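Local coordinates for Amy13K (Eubacterium rectale DSM 17629, PDB 6B3P), which binds starch-derived malto-oligosaccharides through two family 26 carbohydrate-binding modules, and so probably helps a surface-anchored alpha-amylase hold starch, at residues 99-104 and 180-185; 103-108 and 163-168; 114-119 and 139-144; 121-126 and 155-160. All blocks are in the same frame, centred on the assembly; numbering follows the deposited sequence.

Interaction 1: residues 99-104 and 180-185; sequences WKYVTT and VSVTST. With EDO (1,2-ethanediol), chain J.
This is a buried contact in the beta-sandwich of the second CBM26 module. The start of strand 101-108 meets the loop that leads from strand 178-180 to strand 188-192. The two segments run roughly antiparallel, and Thr185 contributes the largest share of the buried surface. Val102 N donates to Thr185 O at 2.8 Å and 166°, from above the carbonyl plane. The Tyr101 ring leans over the loop, its CG beside the backbone N and anti to the carbonyl carbon. Thr185 CG2 sits over one face of that ring, 4.0 Å from its centroid, as a CH-pi contact. Ser184 O lies at the ring edge, 3.6 Å from Tyr101 CD2. An alanine in place of Tyr101 would lose the CH-pi face and would probably leave Thr185 and Val182 less tightly packed. Thr185 OG1 meets the Trp99 ring at its edge and is hydrogen-bonded to Glu84 of strand 82-87, so the contact lies against the N-terminal sheet. Further along, Thr103 CG2 and Val180 CG1 meet tip to tip at 3.8 Å. Water 1 joins the two segments: it donates to Ser184 O at 2.7 Å and is hydrogen-bonded to Thr103 OG1 at 3.0 Å.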
# COMPACT_ATOMS: atom_id res chain seq x y z
N TRP A 99 -2.70 -7.91 13.29
CA TRP A 99 -2.57 -7.36 11.95
C TRP A 99 -1.64 -8.20 11.09
O TRP A 99 -0.62 -8.71 11.57
CB TRP A 99 -2.06 -5.92 12.00
CG TRP A 99 -3.08 -4.91 12.43
CD1 TRP A 99 -3.90 -4.98 13.52
CD2 TRP A 99 -3.38 -3.65 11.80
NE1 TRP A 99 -4.69 -3.86 13.60
CE2 TRP A 99 -4.39 -3.03 12.56
CE3 TRP A 99 -2.89 -3.00 10.66
CZ2 TRP A 99 -4.92 -1.79 12.21
CZ3 TRP A 99 -3.42 -1.77 10.32
CH2 TRP A 99 -4.42 -1.17 11.10
N LYS A 100 -2.00 -8.36 9.82
CA LYS A 100 -1.15 -9.03 8.84
C LYS A 100 -0.58 -8.03 7.84
O LYS A 100 -1.00 -6.87 7.80
CB LYS A 100 -1.94 -10.11 8.08
CG LYS A 100 -2.68 -11.09 8.95
CD LYS A 100 -1.74 -12.11 9.56
CE LYS A 100 -2.51 -13.23 10.25
NZ LYS A 100 -3.45 -13.92 9.32
N TYR A 101 0.37 -8.49 7.04
CA TYR A 101 0.91 -7.68 5.95
C TYR A 101 0.22 -8.06 4.65
O TYR A 101 0.47 -9.12 4.08
CB TYR A 101 2.42 -7.87 5.83
CG TYR A 101 3.14 -7.28 7.01
CD1 TYR A 101 3.39 -8.04 8.14
CD2 TYR A 101 3.55 -5.95 7.01
CE1 TYR A 101 4.05 -7.51 9.23
CE2 TYR A 101 4.19 -5.41 8.10
CZ TYR A 101 4.44 -6.19 9.21
OH TYR A 101 5.09 -5.65 10.29
N VAL A 102 -0.65 -7.17 4.19
CA VAL A 102 -1.48 -7.42 3.02
C VAL A 102 -0.99 -6.59 1.84
O VAL A 102 -1.17 -5.37 1.80
CB VAL A 102 -2.96 -7.09 3.30
CG1 VAL A 102 -3.83 -7.49 2.11
CG2 VAL A 102 -3.42 -7.79 4.56
N THR A 103 -0.37 -7.27 0.88
CA THR A 103 0.21 -6.61 -0.28
C THR A 103 -0.69 -6.82 -1.50
O THR A 103 -0.93 -7.95 -1.92
CB THR A 103 1.62 -7.14 -0.58
OG1 THR A 103 2.42 -7.04 0.61
CG2 THR A 103 2.28 -6.33 -1.69
N THR A 104 -1.18 -5.71 -2.04
CA THR A 104 -2.07 -5.73 -3.20
C THR A 104 -1.32 -5.25 -4.44
O THR A 104 -0.73 -4.18 -4.42
CB THR A 104 -3.31 -4.85 -2.98
OG1 THR A 104 -3.98 -5.26 -1.78
CG2 THR A 104 -4.28 -4.94 -4.16
N VAL A 180 9.02 -7.01 -5.09
CA VAL A 180 8.09 -6.31 -4.21
C VAL A 180 8.73 -5.99 -2.87
O VAL A 180 9.08 -6.89 -2.10
CB VAL A 180 6.81 -7.15 -3.98
CG1 VAL A 180 5.84 -6.43 -3.03
CG2 VAL A 180 6.13 -7.45 -5.30
N SER A 181 8.91 -4.70 -2.60
CA SER A 181 9.31 -4.24 -1.27
C SER A 181 8.07 -3.95 -0.43
O SER A 181 7.31 -3.04 -0.73
CB SER A 181 10.18 -2.98 -1.37
OG SER A 181 11.41 -3.26 -2.02
N VAL A 182 7.87 -4.75 0.61
CA VAL A 182 6.76 -4.54 1.54
C VAL A 182 7.15 -3.45 2.53
O VAL A 182 8.02 -3.65 3.38
CB VAL A 182 6.38 -5.84 2.28
CG1 VAL A 182 5.20 -5.61 3.20
CG2 VAL A 182 6.07 -6.95 1.27
N THR A 183 6.50 -2.30 2.42
CA THR A 183 6.85 -1.11 3.20
C THR A 183 5.83 -0.82 4.30
O THR A 183 5.99 0.11 5.07
CB THR A 183 6.97 0.12 2.29
OG1 THR A 183 5.77 0.28 1.53
CG2 THR A 183 8.16 -0.03 1.35
N SER A 184 4.77 -1.62 4.35
CA SER A 184 3.72 -1.44 5.36
C SER A 184 2.76 -2.62 5.35
O SER A 184 2.88 -3.52 4.51
CB SER A 184 2.95 -0.15 5.10
OG SER A 184 2.00 -0.32 4.06
N THR A 185 1.81 -2.62 6.28
CA THR A 185 0.82 -3.69 6.37
C THR A 185 -0.22 -3.62 5.26
O THR A 185 -1.03 -4.54 5.11
CB THR A 185 0.09 -3.65 7.73
OG1 THR A 185 -0.44 -2.34 7.95
CG2 THR A 185 1.05 -3.99 8.86
C1 EDO J . -6.23 -8.33 7.97
O1 EDO J . -5.10 -8.52 8.83
C2 EDO J . -6.06 -9.16 6.70
O2 EDO J . -6.00 -10.55 7.01
O HOH W 1 1.51 -5.05 2.72

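Interaction 2: residues 103-108 and 163-168; sequences TTIHYL and FSCIFN. With GLC (alpha-D-glucopyranose), chain D.
Phe163 opens strand 163-168 with its ring turned toward strand 101-108. Its CG lies in the crowded position between backbone N and carbonyl carbon (chi1 59°), and the ring tip CZ meets Thr103 CG2 tip to tip at 4.0 Å. Cys165 points the same way. Its SG touches Ile105 CD1 at 3.8 Å, and that methyl also packs near the Phe163 ring. Next along, Ile166 points to the other face of the strand, where CD1 comes 3.7 Å from O2 of a bound glucose in the glycan pocket. Phe167 makes the largest share of the contact. Its ring is nearly parallel to that of Tyr107 (planes 6° apart), but the two are slid so far that they barely overlap. Each CB instead sits over the face of the other ring, a pair of CH-pi contacts: Tyr107 CB stands 3.4 Å from the Phe167 centroid, and Phe167 CB stands 3.7 Å from the Tyr107 centroid. Ile105 CG2 fills the Phe167 edge, 3.6 Å from CZ. Tyr107 OH is hydrogen-bonded to Gly193 O. The strands cross at -33° with axes 9.1 Å apart, so this is face-to-face packing of the two sandwich sheets. Val180 of strand 178-180 and Val153 of strand 150-157 pack alongside.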
# COMPACT_ATOMS: atom_id res chain seq x y z
N THR A 103 -0.37 -7.27 0.88
CA THR A 103 0.21 -6.61 -0.28
C THR A 103 -0.69 -6.82 -1.50
O THR A 103 -0.93 -7.95 -1.92
CB THR A 103 1.62 -7.14 -0.58
OG1 THR A 103 2.42 -7.04 0.61
CG2 THR A 103 2.28 -6.33 -1.69
N THR A 104 -1.18 -5.71 -2.04
CA THR A 104 -2.07 -5.73 -3.20
C THR A 104 -1.32 -5.25 -4.44
O THR A 104 -0.73 -4.18 -4.42
CB THR A 104 -3.31 -4.85 -2.98
OG1 THR A 104 -3.98 -5.26 -1.78
CG2 THR A 104 -4.28 -4.94 -4.16
N ILE A 105 -1.36 -6.05 -5.50
CA ILE A 105 -0.67 -5.70 -6.74
C ILE A 105 -1.64 -5.73 -7.92
O ILE A 105 -2.27 -6.76 -8.19
CB ILE A 105 0.51 -6.65 -7.02
CG1 ILE A 105 1.44 -6.72 -5.80
CG2 ILE A 105 1.29 -6.19 -8.24
CD1 ILE A 105 2.46 -7.84 -5.85
N HIS A 106 -1.74 -4.60 -8.61
CA HIS A 106 -2.60 -4.47 -9.78
C HIS A 106 -1.79 -4.59 -11.06
O HIS A 106 -0.75 -3.94 -11.20
CB HIS A 106 -3.34 -3.12 -9.75
CG HIS A 106 -4.07 -2.85 -8.47
ND1 HIS A 106 -5.16 -3.58 -8.07
CD2 HIS A 106 -3.86 -1.92 -7.51
CE1 HIS A 106 -5.60 -3.12 -6.92
NE2 HIS A 106 -4.83 -2.11 -6.55
N TYR A 107 -2.26 -5.41 -11.99
CA TYR A 107 -1.61 -5.54 -13.29
C TYR A 107 -2.54 -5.17 -14.44
O TYR A 107 -3.67 -5.65 -14.51
CB TYR A 107 -1.09 -6.96 -13.50
CG TYR A 107 -0.39 -7.12 -14.83
CD1 TYR A 107 0.79 -6.45 -15.10
CD2 TYR A 107 -0.92 -7.95 -15.82
CE1 TYR A 107 1.43 -6.58 -16.31
CE2 TYR A 107 -0.28 -8.09 -17.04
CZ TYR A 107 0.90 -7.41 -17.28
OH TYR A 107 1.53 -7.55 -18.49
N LEU A 108 -2.04 -4.33 -15.33
CA LEU A 108 -2.79 -3.91 -16.51
C LEU A 108 -2.52 -4.84 -17.68
O LEU A 108 -1.48 -4.74 -18.33
CB LEU A 108 -2.42 -2.48 -16.89
CG LEU A 108 -3.05 -1.93 -18.17
CD1 LEU A 108 -4.56 -1.89 -18.05
CD2 LEU A 108 -2.50 -0.55 -18.45
N PHE A 163 9.18 -10.07 -1.47
CA PHE A 163 9.06 -11.21 -2.35
C PHE A 163 9.06 -10.74 -3.79
O PHE A 163 9.18 -9.55 -4.06
CB PHE A 163 7.80 -12.01 -2.04
CG PHE A 163 6.53 -11.22 -2.16
CD1 PHE A 163 6.09 -10.43 -1.12
CD2 PHE A 163 5.77 -11.28 -3.32
CE1 PHE A 163 4.91 -9.71 -1.23
CE2 PHE A 163 4.60 -10.56 -3.44
CZ PHE A 163 4.17 -9.77 -2.39
N SER A 164 8.94 -11.69 -4.72
CA SER A 164 8.92 -11.37 -6.14
C SER A 164 7.74 -12.06 -6.81
O SER A 164 7.26 -13.08 -6.32
CB SER A 164 10.23 -11.80 -6.80
OG SER A 164 11.35 -11.27 -6.12
N CYS A 165 7.28 -11.51 -7.92
CA CYS A 165 6.21 -12.14 -8.68
C CYS A 165 6.26 -11.77 -10.16
O CYS A 165 6.97 -10.86 -10.57
CB CYS A 165 4.85 -11.77 -8.09
SG CYS A 165 4.39 -10.04 -8.32
N ILE A 166 5.50 -12.52 -10.95
CA ILE A 166 5.42 -12.32 -12.39
C ILE A 166 3.98 -12.48 -12.85
O ILE A 166 3.31 -13.44 -12.47
CB ILE A 166 6.31 -13.34 -13.15
CG1 ILE A 166 7.79 -13.12 -12.82
CG2 ILE A 166 6.10 -13.23 -14.67
CD1 ILE A 166 8.66 -14.29 -13.23
N PHE A 167 3.50 -11.54 -13.66
CA PHE A 167 2.19 -11.67 -14.29
C PHE A 167 2.37 -12.29 -15.68
O PHE A 167 3.33 -11.97 -16.37
CB PHE A 167 1.49 -10.32 -14.38
CG PHE A 167 1.07 -9.76 -13.05
CD1 PHE A 167 -0.13 -10.15 -12.47
CD2 PHE A 167 1.87 -8.85 -12.38
CE1 PHE A 167 -0.52 -9.64 -11.24
CE2 PHE A 167 1.48 -8.34 -11.15
CZ PHE A 167 0.29 -8.73 -10.58
N ASN A 168 1.46 -13.17 -16.07
CA ASN A 168 1.57 -13.86 -17.35
C ASN A 168 0.24 -14.43 -17.82
O ASN A 168 -0.75 -14.40 -17.08
CB ASN A 168 2.61 -14.99 -17.26
CG ASN A 168 2.15 -16.13 -16.37
OD1 ASN A 168 1.39 -17.00 -16.79
ND2 ASN A 168 2.62 -16.14 -15.13
C1 GLC D . 11.00 -17.08 -12.44
C2 GLC D . 12.01 -15.99 -12.60
C3 GLC D . 13.37 -16.46 -12.15
C4 GLC D . 13.30 -17.03 -10.76
C5 GLC D . 12.25 -18.11 -10.71
C6 GLC D . 12.13 -18.71 -9.33
O2 GLC D . 12.04 -15.55 -13.93
O3 GLC D . 14.27 -15.39 -12.14
O4 GLC D . 14.58 -17.47 -10.35
O5 GLC D . 11.02 -17.57 -11.12
O6 GLC D . 11.22 -19.79 -9.26

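Interaction 3: residues 114-119 and 139-144; sequences STIYNY and GQISAN. With GLC (alpha-D-glucopyranose), chain D; GLC (alpha-D-glucopyranose), chain B.
An antiparallel beta pairing joins strand 116-121 to the short edge strand 139-141 in one sheet of the CBM26 beta-sandwich. Asn118 and Gly139 form a hydrogen-bonded pair, and both of its backbone bonds are made. Asn118 N donates to Gly139 O at 2.8 Å, in the carbonyl plane. Gly139 N returns a bond to Asn118 O at 3.1 Å, from above the plane of the Asn118 carbonyl. Ile141 N donates to Ile116 O at 3.0 Å, again in plane. Ile116 N turns to water 2, which also accepts from Gln140 NE2. The same water lies 2.9 Å from Ile141 O, to which it could donate, so it links the two strands beside the Ile141 N to Ile116 O bond. Tyr117 and Gln140 form the non-hydrogen-bonded pair between. Gln140 CG lies over one face of the Tyr117 ring, and its extended chain carries NE2 on to the water. On the opposite face, Ile141 CD1 packs on Ile116 CG2 at 3.9 Å. The Asn118 side chain turns inward there, CG anti to the backbone N (chi1 -176°), and OD1 is hydrogen-bonded to Tyr155 OH. Tyr119 leaves the pairing for the glycan pocket, where Trp136 meets its ring edge-to-face. A leucine in place of Tyr119 would lack the hydroxyl and would probably weaken the hold on the sugar. That hydroxyl, Tyr119 OH, lies 2.7 Å from O6 of the chain D glucose, a hydrogen bond in which either oxygen could be donor, and O6 lies in the plane of the ring at its edge.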
# COMPACT_ATOMS: atom_id res chain seq x y z
N SER A 114 -7.58 -12.89 -21.69
CA SER A 114 -8.42 -12.60 -20.54
C SER A 114 -8.16 -13.57 -19.39
O SER A 114 -8.75 -13.44 -18.31
CB SER A 114 -9.90 -12.63 -20.94
OG SER A 114 -10.29 -13.93 -21.34
N THR A 115 -7.29 -14.54 -19.63
CA THR A 115 -6.86 -15.47 -18.59
C THR A 115 -5.46 -15.09 -18.12
O THR A 115 -4.48 -15.33 -18.82
CB THR A 115 -6.85 -16.93 -19.09
OG1 THR A 115 -6.14 -17.01 -20.33
CG2 THR A 115 -8.28 -17.43 -19.28
N ILE A 116 -5.40 -14.49 -16.94
CA ILE A 116 -4.15 -13.96 -16.40
C ILE A 116 -3.74 -14.73 -15.14
O ILE A 116 -4.59 -15.12 -14.34
CB ILE A 116 -4.27 -12.46 -16.06
CG1 ILE A 116 -4.84 -11.69 -17.26
CG2 ILE A 116 -2.91 -11.89 -15.65
CD1 ILE A 116 -3.99 -11.77 -18.52
N TYR A 117 -2.43 -14.93 -15.00
CA TYR A 117 -1.87 -15.65 -13.86
C TYR A 117 -0.86 -14.78 -13.12
O TYR A 117 -0.27 -13.87 -13.70
CB TYR A 117 -1.20 -16.94 -14.32
CG TYR A 117 -2.12 -17.94 -14.96
CD1 TYR A 117 -2.46 -17.84 -16.31
CD2 TYR A 117 -2.65 -19.00 -14.23
CE1 TYR A 117 -3.30 -18.76 -16.90
CE2 TYR A 117 -3.48 -19.92 -14.82
CZ TYR A 117 -3.81 -19.80 -16.15
OH TYR A 117 -4.65 -20.72 -16.74
N ASN A 118 -0.67 -15.06 -11.84
CA ASN A 118 0.43 -14.48 -11.08
C ASN A 118 1.28 -15.58 -10.45
O ASN A 118 0.77 -16.41 -9.70
CB ASN A 118 -0.07 -13.53 -10.00
CG ASN A 118 1.07 -12.85 -9.26
OD1 ASN A 118 1.53 -13.33 -8.23
ND2 ASN A 118 1.53 -11.72 -9.79
N TYR A 119 2.57 -15.57 -10.78
CA TYR A 119 3.52 -16.52 -10.22
C TYR A 119 4.36 -15.81 -9.16
O TYR A 119 4.86 -14.72 -9.41
CB TYR A 119 4.40 -17.09 -11.33
CG TYR A 119 5.51 -17.98 -10.82
CD1 TYR A 119 5.28 -19.29 -10.46
CD2 TYR A 119 6.81 -17.49 -10.70
CE1 TYR A 119 6.29 -20.10 -10.00
CE2 TYR A 119 7.83 -18.29 -10.24
CZ TYR A 119 7.56 -19.59 -9.89
OH TYR A 119 8.58 -20.41 -9.43
N GLY A 139 -0.89 -18.95 -10.02
CA GLY A 139 -2.32 -18.98 -9.78
C GLY A 139 -3.06 -17.99 -10.66
O GLY A 139 -2.57 -16.89 -10.92
N GLN A 140 -4.25 -18.38 -11.12
CA GLN A 140 -5.06 -17.50 -11.95
C GLN A 140 -5.72 -16.43 -11.09
O GLN A 140 -6.16 -16.70 -9.98
CB GLN A 140 -6.13 -18.30 -12.71
CG GLN A 140 -6.98 -17.45 -13.63
CD GLN A 140 -7.95 -18.26 -14.46
OE1 GLN A 140 -8.06 -19.48 -14.30
NE2 GLN A 140 -8.66 -17.59 -15.37
N ILE A 141 -5.77 -15.21 -11.62
CA ILE A 141 -6.31 -14.07 -10.88
C ILE A 141 -7.48 -13.43 -11.61
O ILE A 141 -7.58 -13.49 -12.83
CB ILE A 141 -5.21 -13.01 -10.64
CG1 ILE A 141 -4.64 -12.51 -11.97
CG2 ILE A 141 -4.12 -13.60 -9.75
CD1 ILE A 141 -3.63 -11.38 -11.82
N SER A 142 -8.37 -12.80 -10.84
CA SER A 142 -9.59 -12.22 -11.39
C SER A 142 -9.35 -10.79 -11.88
O SER A 142 -8.33 -10.18 -11.59
CB SER A 142 -10.69 -12.22 -10.33
OG SER A 142 -10.81 -13.50 -9.73
N ALA A 143 -10.32 -10.27 -12.64
CA ALA A 143 -10.24 -8.92 -13.16
C ALA A 143 -10.81 -7.92 -12.17
O ALA A 143 -11.72 -8.24 -11.41
CB ALA A 143 -10.97 -8.82 -14.49
N ASN A 144 -10.27 -6.70 -12.18
CA ASN A 144 -10.78 -5.62 -11.35
C ASN A 144 -12.08 -5.07 -11.94
O ASN A 144 -12.08 -4.53 -13.05
CB ASN A 144 -9.74 -4.51 -11.22
CG ASN A 144 -10.14 -3.44 -10.23
OD1 ASN A 144 -11.00 -2.61 -10.51
ND2 ASN A 144 -9.51 -3.45 -9.05
C1 GLC D . 11.00 -17.08 -12.44
C2 GLC D . 12.01 -15.99 -12.60
C3 GLC D . 13.37 -16.46 -12.15
C4 GLC D . 13.30 -17.03 -10.76
C5 GLC D . 12.25 -18.11 -10.71
C6 GLC D . 12.13 -18.71 -9.33
O2 GLC D . 12.04 -15.55 -13.93
O3 GLC D . 14.27 -15.39 -12.14
O4 GLC D . 14.58 -17.47 -10.35
O5 GLC D . 11.02 -17.57 -11.12
O6 GLC D . 11.22 -19.79 -9.26
C1 GLC B . 8.90 -20.10 -16.15
C2 GLC B . 9.07 -18.60 -16.33
C3 GLC B . 10.22 -18.06 -15.54
C4 GLC B . 10.10 -18.50 -14.12
C5 GLC B . 9.98 -20.01 -14.04
C6 GLC B . 9.80 -20.48 -12.62
O1 GLC B . 9.90 -20.85 -16.84
O2 GLC B . 9.29 -18.27 -17.66
O3 GLC B . 10.24 -16.65 -15.57
O4 GLC B . 11.25 -18.06 -13.43
O5 GLC B . 8.87 -20.40 -14.77
O6 GLC B . 9.86 -21.87 -12.52
O HOH W 2 -7.68 -14.92 -15.38

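Interaction 4: residues 121-126 and 155-160; sequences WGADAS and YTQDVK. With GLC (alpha-D-glucopyranose), chain D.
Residues 121-126, which leave strand 116-121, run at about a right angle (91°) to the end of strand 150-157, and the two backbones come nearest at Ser126 and Gln157. Gln157 reaches across with an extended chain, and its OE1 accepts from Asp124 N at 2.8 Å and 170°, in the plane of the amide carbonyl. Its NE2 is hydrogen-bonded to Gln161 O, so both ends of the amide are held and its rotation is fixed. Asp124 folds back on its own loop. OD2 accepts from Ser126 N at 2.9 Å, which makes an Asx turn, and from Ser126 OG at 2.6 Å through its anti lone pair. Ser126 OG stands in the crowded position between N and the carbonyl carbon (chi1 69°). There it donates a hydrogen bond to Asp124 OD2 and accepts from Asp158 N at 2.9 Å. Val159 CG2 crosses the Asp124 carboxylate at about a right angle, 3.5 Å from CG. Water 3 lies between Ser126 O and Asp158 OD1, within hydrogen-bonding distance of both. At the end of strand 116-121, Trp121 lays one ring face against the chain D glucose, whose O5 is 3.8 Å above the ring plane, the familiar sugar-on-tryptophan platform of starch-binding modules. Two donors on Asp124 OD2, both from Ser126, would probably favour the charged carboxylate despite the like charge of Asp158, whose carboxylate it does not touch.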
# COMPACT_ATOMS: atom_id res chain seq x y z
N TRP A 121 7.23 -16.04 -5.69
CA TRP A 121 8.23 -16.74 -4.90
C TRP A 121 8.95 -15.79 -3.94
O TRP A 121 8.98 -14.58 -4.16
CB TRP A 121 9.25 -17.43 -5.81
CG TRP A 121 10.23 -16.51 -6.50
CD1 TRP A 121 11.53 -16.29 -6.16
CD2 TRP A 121 9.98 -15.70 -7.65
NE1 TRP A 121 12.10 -15.39 -7.02
CE2 TRP A 121 11.17 -15.01 -7.95
CE3 TRP A 121 8.86 -15.48 -8.46
CZ2 TRP A 121 11.28 -14.12 -9.02
CZ3 TRP A 121 8.97 -14.60 -9.52
CH2 TRP A 121 10.17 -13.93 -9.79
N GLY A 122 9.50 -16.36 -2.87
CA GLY A 122 10.32 -15.61 -1.93
C GLY A 122 9.59 -15.14 -0.68
O GLY A 122 10.20 -14.53 0.19
N ALA A 123 8.30 -15.43 -0.60
CA ALA A 123 7.49 -14.98 0.54
C ALA A 123 7.65 -15.90 1.75
O ALA A 123 8.20 -17.00 1.64
CB ALA A 123 6.03 -14.88 0.14
N ASP A 124 7.18 -15.44 2.90
CA ASP A 124 7.20 -16.24 4.12
C ASP A 124 6.26 -17.44 3.98
O ASP A 124 5.31 -17.41 3.20
CB ASP A 124 6.82 -15.39 5.33
CG ASP A 124 6.77 -16.18 6.62
OD1 ASP A 124 7.84 -16.56 7.13
OD2 ASP A 124 5.65 -16.42 7.13
N ALA A 125 6.54 -18.50 4.75
CA ALA A 125 5.74 -19.72 4.70
C ALA A 125 4.27 -19.49 5.05
O ALA A 125 3.40 -20.28 4.67
CB ALA A 125 6.33 -20.77 5.63
N SER A 126 3.99 -18.40 5.77
CA SER A 126 2.62 -18.10 6.18
C SER A 126 1.81 -17.47 5.05
O SER A 126 0.62 -17.20 5.20
CB SER A 126 2.62 -17.15 7.38
OG SER A 126 3.08 -15.86 7.03
N TYR A 155 -1.40 -10.78 -1.72
CA TYR A 155 -0.60 -11.70 -0.91
C TYR A 155 -0.54 -11.24 0.54
O TYR A 155 -0.14 -10.11 0.83
CB TYR A 155 0.81 -11.84 -1.50
CG TYR A 155 0.81 -12.59 -2.80
CD1 TYR A 155 0.54 -13.96 -2.83
CD2 TYR A 155 1.05 -11.95 -4.00
CE1 TYR A 155 0.53 -14.65 -4.02
CE2 TYR A 155 1.04 -12.63 -5.20
CZ TYR A 155 0.78 -13.99 -5.20
OH TYR A 155 0.77 -14.67 -6.39
N THR A 156 -0.95 -12.12 1.44
CA THR A 156 -1.00 -11.84 2.87
C THR A 156 0.04 -12.65 3.61
O THR A 156 0.13 -13.86 3.42
CB THR A 156 -2.39 -12.16 3.45
OG1 THR A 156 -3.39 -11.43 2.73
CG2 THR A 156 -2.46 -11.80 4.92
N GLN A 157 0.82 -11.99 4.46
CA GLN A 157 1.83 -12.67 5.28
C GLN A 157 1.72 -12.28 6.74
O GLN A 157 1.19 -11.21 7.07
CB GLN A 157 3.24 -12.34 4.78
CG GLN A 157 3.46 -12.57 3.30
CD GLN A 157 4.86 -12.19 2.87
OE1 GLN A 157 5.81 -12.96 3.05
NE2 GLN A 157 5.00 -11.01 2.29
N ASP A 158 2.22 -13.14 7.62
CA ASP A 158 2.26 -12.84 9.05
C ASP A 158 3.45 -11.94 9.40
O ASP A 158 3.45 -11.29 10.44
CB ASP A 158 2.34 -14.13 9.87
CG ASP A 158 1.09 -14.98 9.74
OD1 ASP A 158 0.12 -14.53 9.10
OD2 ASP A 158 1.06 -16.10 10.29
N VAL A 159 4.44 -11.92 8.52
CA VAL A 159 5.65 -11.12 8.73
C VAL A 159 5.93 -10.23 7.53
O VAL A 159 5.41 -10.45 6.43
CB VAL A 159 6.88 -12.02 9.00
CG1 VAL A 159 6.65 -12.88 10.25
CG2 VAL A 159 7.20 -12.89 7.79
N LYS A 160 6.76 -9.22 7.76
CA LYS A 160 7.07 -8.21 6.75
C LYS A 160 8.21 -8.67 5.85
O LYS A 160 9.35 -8.25 6.02
CB LYS A 160 7.43 -6.90 7.45
CG LYS A 160 7.57 -5.71 6.54
CD LYS A 160 7.85 -4.48 7.38
CE LYS A 160 8.28 -3.31 6.54
NZ LYS A 160 9.62 -3.53 5.91
C1 GLC D . 11.00 -17.08 -12.44
C2 GLC D . 12.01 -15.99 -12.60
C3 GLC D . 13.37 -16.46 -12.15
C4 GLC D . 13.30 -17.03 -10.76
C5 GLC D . 12.25 -18.11 -10.71
C6 GLC D . 12.13 -18.71 -9.33
O2 GLC D . 12.04 -15.55 -13.93
O3 GLC D . 14.27 -15.39 -12.14
O4 GLC D . 14.58 -17.47 -10.35
O5 GLC D . 11.02 -17.57 -11.12
O6 GLC D . 11.22 -19.79 -9.26
O HOH W 3 -0.76 -14.81 6.38

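How the interactions relate
From the N terminus, the chain first passes through the other module, then enters strand 101-108, where interactions 1 and 2 both begin. Interaction 2 closes its loop at strand 163-168, and interaction 1 closes a longer one at 180-185. Interactions 3 and 4 are nested inside both loops. They cross each other, since their segments alternate along the chain. Interaction 2 packs the two sheets of the sandwich together. Interaction 3 adds an edge strand to the sheet that carries the glycan pocket. Interactions 1 and 4 tie loops to neighbouring strands of the other sheet, joined by the backbone pairing of Tyr101 with Gln157. Interactions 2, 3 and 4 each touch the chain D glucose.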